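Local coordinates for protein transcription anti-terminator antagonist UpxZ (Bacteroides uniformis ATCC 8492, PDB 4EPZ) that probably antagonises transcription anti-termination factors and so takes part in regulating capsular polysaccharide synthesis, at residues 3-6 with 7-10; 46-49 with 50-53; 102-105 with 106-110; 120-123 with 124-128. One frame throughout, in Å; residues are numbered along the deposited sequence. Where two conformers were deposited one is given.

Interaction 1. Residues 3-6 with 7-10; sequences NSLL and SRAL
An N-cap begins helix 5-20, with Ser-4 as the capping residue and Ser-7 as the residue whose first-turn N-H it satisfies. Ser-4 OG accepts from Ser-7 N at 3.0 Å with an N-H...O angle of 164°, because chi1 of 69° sets the hydroxyl between the backbone N and the carbonyl carbon. In a full capping box the Ser-7 side chain would answer by accepting from Ser-4 N; here a water takes that place, accepting from Ser-4 N and lying 2.7 Å from Ser-7 OG, to which it is hydrogen-bonded. Behind the cap the regular helical bonds start, Arg-8 N to Ser-4 O, Ala-9 N to Leu-5 O and Leu-10 N to Leu-6 O.

In one of its two modelled conformers the alkyl part of Arg-8 folds back over the entrance: its CG lies 3.3 Å from Ser-4 O, and its CD 3.6 Å from Asn-3 O. Leu-5 CD1 is then 4.2 Å from Arg-8 NH1. One turn on, Leu-6 CG meets Leu-10 CD1 at 3.9 Å, an apolar contact along the helix surface. Leu-5 and Leu-6 pack against helix 56-72, the former on Glu-58 and Leu-62 and the latter on Asn-61, which Leu-10 also touches, while Arg-8 reaches toward helix 32-49 and the loop beyond it, making a long, weak ion pair with Glu-51.

Interaction 2. Residues 46-49 with 50-53; sequences DSLF and SEQS. With CA (calcium ion), chain C.
Ser-47 O accepts from two waters that bridge it to the following residues: one also hydrogen-bonds Ser-50 OG at 2.7 Å, the other donates to Glu-51 OE2 at 2.7 Å. A third water donates to Glu-51 OE1, accepts from Gln-52 N at 2.9 Å and belongs to the shell of a calcium ion. The carboxylate is thus held by water at both oxygens, with a bend at chi2 (-72°) folding it back toward the helix. Gln-52 O binds the calcium directly at 2.1 Å, so the loop reaches the ion through one carbonyl and through one bridging water; three further waters are bound to it.

The turn itself is closed by Glu-51 N, which donates to Leu-48 O at 3.0 Å from 51° out of the carbonyl plane. In one of its two modelled conformers, Gln-52 NE2 curls back to Ser-50 O at 3.1 Å, arriving almost perpendicular to that carbonyl.

This exit from helix 32-49 is wedged among three helices: Phe-49 packs on Val-86 and Ile-87 of helix 80-92 and on Tyr-70 of helix 56-72, while Leu-48 touches Leu-62 and Leu-66 of helix 56-72 and Leu-12 of helix 5-20.

Interaction 3. Residues 102-105 with 106-110; sequences LLKM and RLLTW
Leu-102 packs on Arg-106 one helical turn later, and Arg-106 with Met-105 dominates this stretch of helix 102-115. Leu-102 CD2 sits over the centre of one face of the guanidinium, 3.6 Å from Arg-106 CZ, so the flat group is covered by a methyl instead of being met at an N-H. The arginine chain is extended from CG to NE, and its CG passes 3.3 Å from Leu-102 O on the way. Leu-102 turns its branch to meet it, with CG anti to the backbone N (chi1 -179°). Both side chains also touch Glu-139 of helix 138-152. Replacing Arg-106 by a serine would remove the long chain and its guanidinium, and would probably leave Leu-102 CD2 without the flat group it rests on, opening a gap beside it.

Met-105, present as selenomethionine, contributes at both ends. Its carbonyl O accepts two bonds from Thr-109, from the N and from OG1, each 2.9 Å long and arriving on opposite faces of the carbonyl plane. The buried hydroxyl is thereby satisfied within its own helix, and Met-105 CE comes to 3.5 Å from Thr-109 OG1. Met-105 also touches Leu-127, Ile-128 and Trp-131, with Ile-143 touched by Met-105 and Thr-109 alike.

Leu-103 and Leu-107 run side by side, their CD1 atoms 4.1 Å apart. The whole arrangement is that of a central alpha-helix in an all-helical fold: side chains four residues apart paired along its flanks, and a threonine hydroxyl bonded back to the carbonyl of the preceding turn.

Interaction 4. Residues 120-123 with 124-128; sequences LAHE and AHQLI
The backbone bonds of helix 118-129 come first: Ala-124 N donates to Leu-120 O, His-125 N to Ala-121 O at 2.8 Å, Gln-126 N to His-122 O and Leu-127 N to Glu-123 O. The bond to Ala-121 O is nearly in line with the carbonyl, whereas the one to His-122 O is longer, at 3.1 Å, and more bent at hydrogen, 147°.

Among polar and aromatic side chains, His-122 meets Gln-126 one turn later on the exposed side of the helix, in one of the two conformers modelled for Gln-126. The His-122 ring, carried with CG anti to the backbone N (chi1 -177°), has CD2 3.5 Å from Gln-126 OE1, and ring and amide planes stand 53° apart. The two are packed against each other rather than hydrogen-bonded. In this conformer Gln-126 reaches there with its chain extended beyond CG. His-125 leans back over the preceding turn, its CD2 3.2 Å from Ala-121 O, while its NE2 is hydrogen-bonded to Glu-151 of helix 138-152, which probably limits how the ring can turn.

Apolar side chains face the neighbouring helices. Ala-124 CB, close to its own backbone at 3.4 Å from both Ala-121 O and Leu-120 O, touches Leu-147 of helix 138-152 away from its own helix, as His-125 also does. Ala-121 in turn meets Tyr-112, and Leu-120 meets Thr-115, both of helix 102-115.

Such a stretch is typical of an amphipathic alpha-helix in an all-helical protein, with alanines and leucines turned toward its neighbours and a histidine-glutamine pair four residues apart on the face directed outward.

Followed from the N terminus, the four contacts lie in series, each within one unbroken stretch of chain; none closes a long loop, and none nests in or crosses another. Interaction 1 starts helix 5-20, and interaction 2 ends the next helix, 32-49. The two touch where Arg-8 CZ packs on Leu-48 CD2 and Leu-5 CD1 meets Glu-51 OE1, so start and exit of successive helices stand together. Interactions 3 and 4 form a second adjoining pair, on helices 102-115 and 118-129, where Met-105 SE packs on Ala-124 O at 3.5 Å and Lys-104 makes a long, weak ion pair with Glu-123. Centres of interactions 2 and 4 lie about 28 Å apart, on opposite sides of the chain's centre.

Interaction 1. Residues 3-6 with 7-10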
loop_
_atom_site.group_PDB
_atom_site.type_symbol
_atom_site.label_atom_id
_atom_site.label_comp_id
_atom_site.label_asym_id
_atom_site.label_seq_id
_atom_site.Cartn_x
_atom_site.Cartn_y
_atom_site.Cartn_z
ATOM N N ASN A 3 -7.810 11.830 16.932
ATOM C CA ASN A 3 -6.379 11.582 16.754
ATOM C C ASN A 3 -6.006 10.143 17.170
ATOM O O ASN A 3 -4.866 9.875 17.559
ATOM C CB ASN A 3 -5.560 12.623 17.544
ATOM C CG ASN A 3 -4.176 12.902 17.000
ATOM O OD1 ASN A 3 -3.922 12.839 15.785
ATOM N ND2 ASN A 3 -3.256 13.269 17.890
ATOM N N SER A 4 -6.960 9.199 17.034
ATOM C CA SER A 4 -6.749 7.790 17.342
ATOM C C SER A 4 -5.791 7.151 16.342
ATOM O O SER A 4 -5.572 7.701 15.264
ATOM C CB SER A 4 -8.081 7.037 17.291
ATOM O OG SER A 4 -8.569 6.948 15.958
ATOM N N LEU A 5 -5.281 5.966 16.673
ATOM C CA LEU A 5 -4.430 5.157 15.818
ATOM C C LEU A 5 -5.080 4.947 14.446
ATOM O O LEU A 5 -4.451 5.204 13.417
ATOM C CB LEU A 5 -4.249 3.819 16.514
ATOM C CG LEU A 5 -2.944 3.136 16.437
ATOM C CD1 LEU A 5 -1.972 3.780 17.376
ATOM C CD2 LEU A 5 -3.110 1.712 16.846
ATOM N N LEU A 6 -6.376 4.555 14.433
ATOM C CA LEU A 6 -7.092 4.353 13.185
ATOM C C LEU A 6 -7.237 5.654 12.398
ATOM O O LEU A 6 -7.043 5.622 11.175
ATOM C CB LEU A 6 -8.482 3.742 13.439
ATOM C CG LEU A 6 -9.300 3.399 12.178
ATOM C CD1 LEU A 6 -8.658 2.259 11.354
ATOM C CD2 LEU A 6 -10.723 3.024 12.564
ATOM N N SER A 7 -7.600 6.787 13.076
ATOM C CA SER A 7 -7.739 8.081 12.408
ATOM C C SER A 7 -6.428 8.453 11.732
ATOM O O SER A 7 -6.439 8.868 10.580
ATOM C CB SER A 7 -8.146 9.176 13.387
ATOM O OG SER A 7 -9.528 9.039 13.666
ATOM N N ARG A 8 -5.311 8.281 12.457
ATOM C CA ARG A 8 -3.962 8.557 11.970
ATOM C C ARG A 8 -3.655 7.679 10.742
ATOM O O ARG A 8 -3.113 8.150 9.750
ATOM C CB ARG A 8 -2.941 8.306 13.098
ATOM C CG ARG A 8 -2.940 9.366 14.210
ATOM C CD ARG A 8 -2.108 8.928 15.419
ATOM N NE ARG A 8 -0.680 8.823 15.087
ATOM C CZ ARG A 8 0.227 8.170 15.809
ATOM N NH1 ARG A 8 -0.122 7.560 16.934
ATOM N NH2 ARG A 8 1.486 8.104 15.400
ATOM N N ALA A 9 -3.996 6.388 10.819
ATOM C CA ALA A 9 -3.739 5.466 9.695
ATOM C C ALA A 9 -4.562 5.840 8.465
ATOM O O ALA A 9 -4.043 5.819 7.341
ATOM C CB ALA A 9 -4.051 4.019 10.100
ATOM N N LEU A 10 -5.852 6.167 8.665
ATOM C CA LEU A 10 -6.680 6.533 7.524
ATOM C C LEU A 10 -6.184 7.834 6.909
ATOM O O LEU A 10 -6.225 7.958 5.687
ATOM C CB LEU A 10 -8.167 6.613 7.896
ATOM C CG LEU A 10 -8.774 5.297 8.454
ATOM C CD1 LEU A 10 -10.175 5.541 8.999
ATOM C CD2 LEU A 10 -8.741 4.147 7.405
HETATM O O HOH W 1 -9.882 9.781 16.288
#

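Interaction 2. Residues 46-49 with 50-53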
loop_
_atom_site.group_PDB
_atom_site.type_symbol
_atom_site.label_atom_id
_atom_site.label_comp_id
_atom_site.label_asym_id
_atom_site.label_seq_id
_atom_site.Cartn_x
_atom_site.Cartn_y
_atom_site.Cartn_z
ATOM N N ASP A 46 6.806 7.309 9.966
ATOM C CA ASP A 46 7.743 7.053 11.058
ATOM C C ASP A 46 7.029 7.054 12.409
ATOM O O ASP A 46 7.290 6.173 13.224
ATOM C CB ASP A 46 8.890 8.067 11.038
ATOM C CG ASP A 46 9.949 7.763 9.989
ATOM O OD1 ASP A 46 9.970 6.607 9.471
ATOM O OD2 ASP A 46 10.786 8.653 9.719
ATOM N N SER A 47 6.098 7.999 12.643
ATOM C CA SER A 47 5.384 8.070 13.914
ATOM C C SER A 47 4.514 6.813 14.146
ATOM O O SER A 47 4.465 6.293 15.260
ATOM C CB SER A 47 4.528 9.332 13.969
ATOM O OG SER A 47 3.793 9.397 15.177
ATOM N N LEU A 48 3.843 6.322 13.099
ATOM C CA LEU A 48 2.956 5.173 13.210
ATOM C C LEU A 48 3.671 3.815 13.208
ATOM O O LEU A 48 3.118 2.822 13.679
ATOM C CB LEU A 48 1.961 5.212 12.046
ATOM C CG LEU A 48 0.736 6.128 12.227
ATOM C CD1 LEU A 48 -0.080 6.205 10.936
ATOM C CD2 LEU A 48 -0.209 5.609 13.354
ATOM N N PHE A 49 4.898 3.775 12.673
ATOM C CA PHE A 49 5.654 2.531 12.515
ATOM C C PHE A 49 5.796 1.691 13.809
ATOM O O PHE A 49 5.651 0.471 13.726
ATOM C CB PHE A 49 7.039 2.844 11.948
ATOM C CG PHE A 49 7.867 1.593 11.737
ATOM C CD1 PHE A 49 7.566 0.705 10.709
ATOM C CD2 PHE A 49 8.945 1.307 12.573
ATOM C CE1 PHE A 49 8.347 -0.444 10.506
ATOM C CE2 PHE A 49 9.735 0.161 12.368
ATOM C CZ PHE A 49 9.411 -0.719 11.355
ATOM N N SER A 50 6.016 2.322 14.969
ATOM C CA SER A 50 6.208 1.599 16.238
ATOM C C SER A 50 4.891 1.088 16.861
ATOM O O SER A 50 4.944 0.321 17.829
ATOM C CB SER A 50 6.960 2.466 17.248
ATOM O OG SER A 50 6.239 3.638 17.594
ATOM N N GLU A 51 3.730 1.493 16.314
ATOM C CA GLU A 51 2.425 1.092 16.837
ATOM C C GLU A 51 2.136 -0.335 16.411
ATOM O O GLU A 51 2.447 -0.717 15.276
ATOM C CB GLU A 51 1.312 2.057 16.377
ATOM C CG GLU A 51 1.561 3.504 16.812
ATOM C CD GLU A 51 1.379 3.826 18.287
ATOM O OE1 GLU A 51 0.789 2.998 19.021
ATOM O OE2 GLU A 51 1.766 4.944 18.693
ATOM N N GLN A 52 1.577 -1.113 17.351
ATOM C CA GLN A 52 1.217 -2.523 17.150
ATOM C C GLN A 52 -0.233 -2.724 17.546
ATOM O O GLN A 52 -0.676 -2.168 18.535
ATOM C CB GLN A 52 2.124 -3.467 17.975
ATOM C CG GLN A 52 3.646 -3.227 17.856
ATOM C CD GLN A 52 4.147 -3.227 16.430
ATOM O OE1 GLN A 52 3.850 -4.121 15.628
ATOM N NE2 GLN A 52 4.940 -2.224 16.084
ATOM N N SER A 53 -0.987 -3.486 16.774
ATOM C CA SER A 53 -2.391 -3.641 17.143
ATOM C C SER A 53 -2.778 -5.098 17.202
ATOM O O SER A 53 -2.381 -5.853 16.320
ATOM C CB SER A 53 -3.283 -2.910 16.139
ATOM O OG SER A 53 -4.642 -3.065 16.510
HETATM CA CA CA C . -0.981 -1.439 20.498
HETATM O O HOH W 2 5.839 6.318 17.316
HETATM O O HOH W 3 2.982 7.114 17.682
HETATM O O HOH W 4 0.810 0.389 19.717
HETATM O O HOH W 5 -1.782 0.663 21.437
HETATM O O HOH W 6 -1.613 -0.220 18.583
HETATM O O HOH W 7 -3.167 -1.639 20.429
#

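Interaction 3. Residues 102-105 with 106-110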
loop_
_atom_site.group_PDB
_atom_site.type_symbol
_atom_site.label_atom_id
_atom_site.label_comp_id
_atom_site.label_asym_id
_atom_site.label_seq_id
_atom_site.Cartn_x
_atom_site.Cartn_y
_atom_site.Cartn_z
ATOM N N LEU A 102 -12.165 -4.113 0.519
ATOM C CA LEU A 102 -11.293 -3.209 -0.235
ATOM C C LEU A 102 -9.929 -3.194 0.455
ATOM O O LEU A 102 -8.885 -3.159 -0.206
ATOM C CB LEU A 102 -11.918 -1.805 -0.255
ATOM C CG LEU A 102 -11.162 -0.748 -1.017
ATOM C CD1 LEU A 102 -10.871 -1.197 -2.473
ATOM C CD2 LEU A 102 -11.897 0.621 -0.962
ATOM N N LEU A 103 -9.947 -3.168 1.806
ATOM C CA LEU A 103 -8.700 -3.174 2.574
ATOM C C LEU A 103 -7.835 -4.381 2.205
ATOM O O LEU A 103 -6.614 -4.234 1.951
ATOM C CB LEU A 103 -9.046 -3.233 4.071
ATOM C CG LEU A 103 -7.852 -3.460 5.023
ATOM C CD1 LEU A 103 -6.802 -2.296 4.956
ATOM C CD2 LEU A 103 -8.365 -3.686 6.453
ATOM N N LYS A 104 -8.464 -5.566 2.189
ATOM C CA LYS A 104 -7.735 -6.819 1.912
ATOM C C LYS A 104 -7.199 -6.765 0.487
ATOM O O LYS A 104 -6.023 -7.102 0.267
ATOM C CB LYS A 104 -8.621 -8.044 2.152
ATOM C CG LYS A 104 -7.786 -9.329 2.054
ATOM C CD LYS A 104 -8.596 -10.546 2.452
ATOM C CE LYS A 104 -7.642 -11.704 2.597
ATOM N NZ LYS A 104 -8.339 -12.918 3.110
HETATM N N MSE A 105 -8.011 -6.273 -0.461
HETATM C CA MSE A 105 -7.544 -6.136 -1.848
HETATM C C MSE A 105 -6.299 -5.213 -1.933
HETATM O O MSE A 105 -5.311 -5.539 -2.600
HETATM C CB MSE A 105 -8.659 -5.551 -2.719
HETATM C CG MSE A 105 -8.232 -5.366 -4.168
HETATM SE SE MSE A 105 -7.931 -7.118 -5.039
HETATM C CE MSE A 105 -7.028 -6.293 -6.637
ATOM N N ARG A 106 -6.354 -4.080 -1.248
ATOM C CA ARG A 106 -5.227 -3.126 -1.241
ATOM C C ARG A 106 -3.992 -3.748 -0.588
ATOM O O ARG A 106 -2.894 -3.580 -1.104
ATOM C CB ARG A 106 -5.642 -1.823 -0.539
ATOM C CG ARG A 106 -6.658 -1.051 -1.414
ATOM C CD ARG A 106 -7.301 0.042 -0.607
ATOM N NE ARG A 106 -7.913 1.047 -1.491
ATOM C CZ ARG A 106 -8.637 2.078 -1.053
ATOM N NH1 ARG A 106 -8.895 2.214 0.241
ATOM N NH2 ARG A 106 -9.144 2.954 -1.911
ATOM N N LEU A 107 -4.171 -4.525 0.481
ATOM C CA LEU A 107 -3.017 -5.154 1.140
ATOM C C LEU A 107 -2.404 -6.222 0.211
ATOM O O LEU A 107 -1.175 -6.354 0.120
ATOM C CB LEU A 107 -3.427 -5.791 2.460
ATOM C CG LEU A 107 -3.642 -4.825 3.616
ATOM C CD1 LEU A 107 -4.387 -5.542 4.756
ATOM C CD2 LEU A 107 -2.290 -4.316 4.167
ATOM N N LEU A 108 -3.261 -7.011 -0.443
ATOM C CA LEU A 108 -2.745 -8.032 -1.378
ATOM C C LEU A 108 -1.983 -7.375 -2.511
ATOM O O LEU A 108 -0.912 -7.872 -2.872
ATOM C CB LEU A 108 -3.863 -8.890 -1.976
ATOM C CG LEU A 108 -4.606 -9.852 -1.035
ATOM C CD1 LEU A 108 -5.964 -10.211 -1.646
ATOM C CD2 LEU A 108 -3.755 -11.136 -0.794
ATOM N N THR A 109 -2.488 -6.229 -3.038
ATOM C CA THR A 109 -1.866 -5.574 -4.183
ATOM C C THR A 109 -0.535 -4.943 -3.767
ATOM O O THR A 109 0.486 -5.136 -4.435
ATOM C CB THR A 109 -2.853 -4.570 -4.794
ATOM O OG1 THR A 109 -4.001 -5.302 -5.185
ATOM C CG2 THR A 109 -2.247 -3.848 -5.986
ATOM N N TRP A 110 -0.546 -4.140 -2.699
ATOM C CA TRP A 110 0.693 -3.526 -2.201
ATOM C C TRP A 110 1.701 -4.576 -1.740
ATOM O O TRP A 110 2.901 -4.419 -1.989
ATOM C CB TRP A 110 0.388 -2.541 -1.076
ATOM C CG TRP A 110 -0.063 -1.240 -1.642
ATOM C CD1 TRP A 110 -1.349 -0.820 -1.797
ATOM C CD2 TRP A 110 0.758 -0.299 -2.350
ATOM N NE1 TRP A 110 -1.373 0.395 -2.453
ATOM C CE2 TRP A 110 -0.093 0.729 -2.819
ATOM C CE3 TRP A 110 2.147 -0.176 -2.551
ATOM C CZ2 TRP A 110 0.393 1.848 -3.511
ATOM C CZ3 TRP A 110 2.624 0.937 -3.235
ATOM C CH2 TRP A 110 1.753 1.912 -3.734
#

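Interaction 4. Residues 120-123 with 124-128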
loop_
_atom_site.group_PDB
_atom_site.type_symbol
_atom_site.label_atom_id
_atom_site.label_comp_id
_atom_site.label_asym_id
_atom_site.label_seq_id
_atom_site.Cartn_x
_atom_site.Cartn_y
_atom_site.Cartn_z
ATOM N N LEU A 120 0.013 -13.953 -3.719
ATOM C CA LEU A 120 -0.723 -12.725 -3.406
ATOM C C LEU A 120 -1.478 -12.226 -4.661
ATOM O O LEU A 120 -2.666 -11.916 -4.541
ATOM C CB LEU A 120 0.196 -11.639 -2.839
ATOM C CG LEU A 120 0.895 -11.965 -1.511
ATOM C CD1 LEU A 120 1.730 -10.749 -1.061
ATOM C CD2 LEU A 120 -0.084 -12.367 -0.406
ATOM N N ALA A 121 -0.820 -12.205 -5.850
ATOM C CA ALA A 121 -1.505 -11.822 -7.104
ATOM C C ALA A 121 -2.700 -12.740 -7.354
ATOM O O ALA A 121 -3.787 -12.239 -7.668
ATOM C CB ALA A 121 -0.550 -11.884 -8.297
ATOM N N HIS A 122 -2.517 -14.075 -7.141
ATOM C CA HIS A 122 -3.559 -15.071 -7.381
ATOM C C HIS A 122 -4.782 -14.792 -6.521
ATOM O O HIS A 122 -5.908 -14.747 -7.053
ATOM C CB HIS A 122 -3.041 -16.497 -7.150
ATOM C CG HIS A 122 -4.064 -17.542 -7.455
ATOM N ND1 HIS A 122 -4.247 -18.013 -8.743
ATOM C CD2 HIS A 122 -4.969 -18.132 -6.641
ATOM C CE1 HIS A 122 -5.235 -18.892 -8.669
ATOM N NE2 HIS A 122 -5.704 -19.002 -7.431
ATOM N N GLU A 123 -4.563 -14.542 -5.209
ATOM C CA GLU A 123 -5.657 -14.227 -4.300
ATOM C C GLU A 123 -6.324 -12.874 -4.670
ATOM O O GLU A 123 -7.550 -12.771 -4.637
ATOM C CB GLU A 123 -5.133 -14.204 -2.876
ATOM C CG GLU A 123 -6.251 -14.020 -1.879
ATOM C CD GLU A 123 -5.868 -14.280 -0.440
ATOM O OE1 GLU A 123 -4.714 -14.695 -0.179
ATOM O OE2 GLU A 123 -6.743 -14.080 0.429
ATOM N N ALA A 124 -5.521 -11.870 -5.069
ATOM C CA ALA A 124 -6.026 -10.575 -5.503
ATOM C C ALA A 124 -6.934 -10.740 -6.744
ATOM O O ALA A 124 -8.025 -10.160 -6.760
ATOM C CB ALA A 124 -4.863 -9.641 -5.812
ATOM N N HIS A 125 -6.539 -11.580 -7.739
ATOM C CA HIS A 125 -7.420 -11.810 -8.902
ATOM C C HIS A 125 -8.722 -12.530 -8.517
ATOM O O HIS A 125 -9.757 -12.256 -9.125
ATOM C CB HIS A 125 -6.692 -12.550 -10.021
ATOM C CG HIS A 125 -5.799 -11.625 -10.781
ATOM N ND1 HIS A 125 -6.320 -10.658 -11.635
ATOM C CD2 HIS A 125 -4.465 -11.453 -10.695
ATOM C CE1 HIS A 125 -5.283 -9.977 -12.086
ATOM N NE2 HIS A 125 -4.138 -10.442 -11.573
ATOM N N GLN A 126 -8.690 -13.403 -7.497
ATOM C CA GLN A 126 -9.891 -14.093 -7.027
ATOM C C GLN A 126 -10.860 -13.092 -6.396
ATOM O O GLN A 126 -12.075 -13.212 -6.572
ATOM C CB GLN A 126 -9.536 -15.217 -6.040
ATOM C CG GLN A 126 -8.972 -16.466 -6.719
ATOM C CD GLN A 126 -8.637 -17.566 -5.735
ATOM O OE1 GLN A 126 -7.885 -17.369 -4.777
ATOM N NE2 GLN A 126 -9.158 -18.762 -5.971
ATOM N N LEU A 127 -10.321 -12.080 -5.678
ATOM C CA LEU A 127 -11.162 -11.046 -5.067
ATOM C C LEU A 127 -11.820 -10.213 -6.159
ATOM O O LEU A 127 -13.030 -9.937 -6.111
ATOM C CB LEU A 127 -10.330 -10.138 -4.159
ATOM C CG LEU A 127 -10.465 -10.309 -2.673
ATOM C CD1 LEU A 127 -9.812 -9.160 -1.961
ATOM C CD2 LEU A 127 -11.957 -10.463 -2.230
ATOM N N ILE A 128 -11.041 -9.873 -7.197
ATOM C CA ILE A 128 -11.564 -9.086 -8.325
ATOM C C ILE A 128 -12.771 -9.811 -8.948
ATOM O O ILE A 128 -13.792 -9.174 -9.241
ATOM C CB ILE A 128 -10.464 -8.795 -9.405
ATOM C CG1 ILE A 128 -9.424 -7.800 -8.870
ATOM C CG2 ILE A 128 -11.089 -8.212 -10.697
ATOM C CD1 ILE A 128 -8.112 -7.642 -9.805
#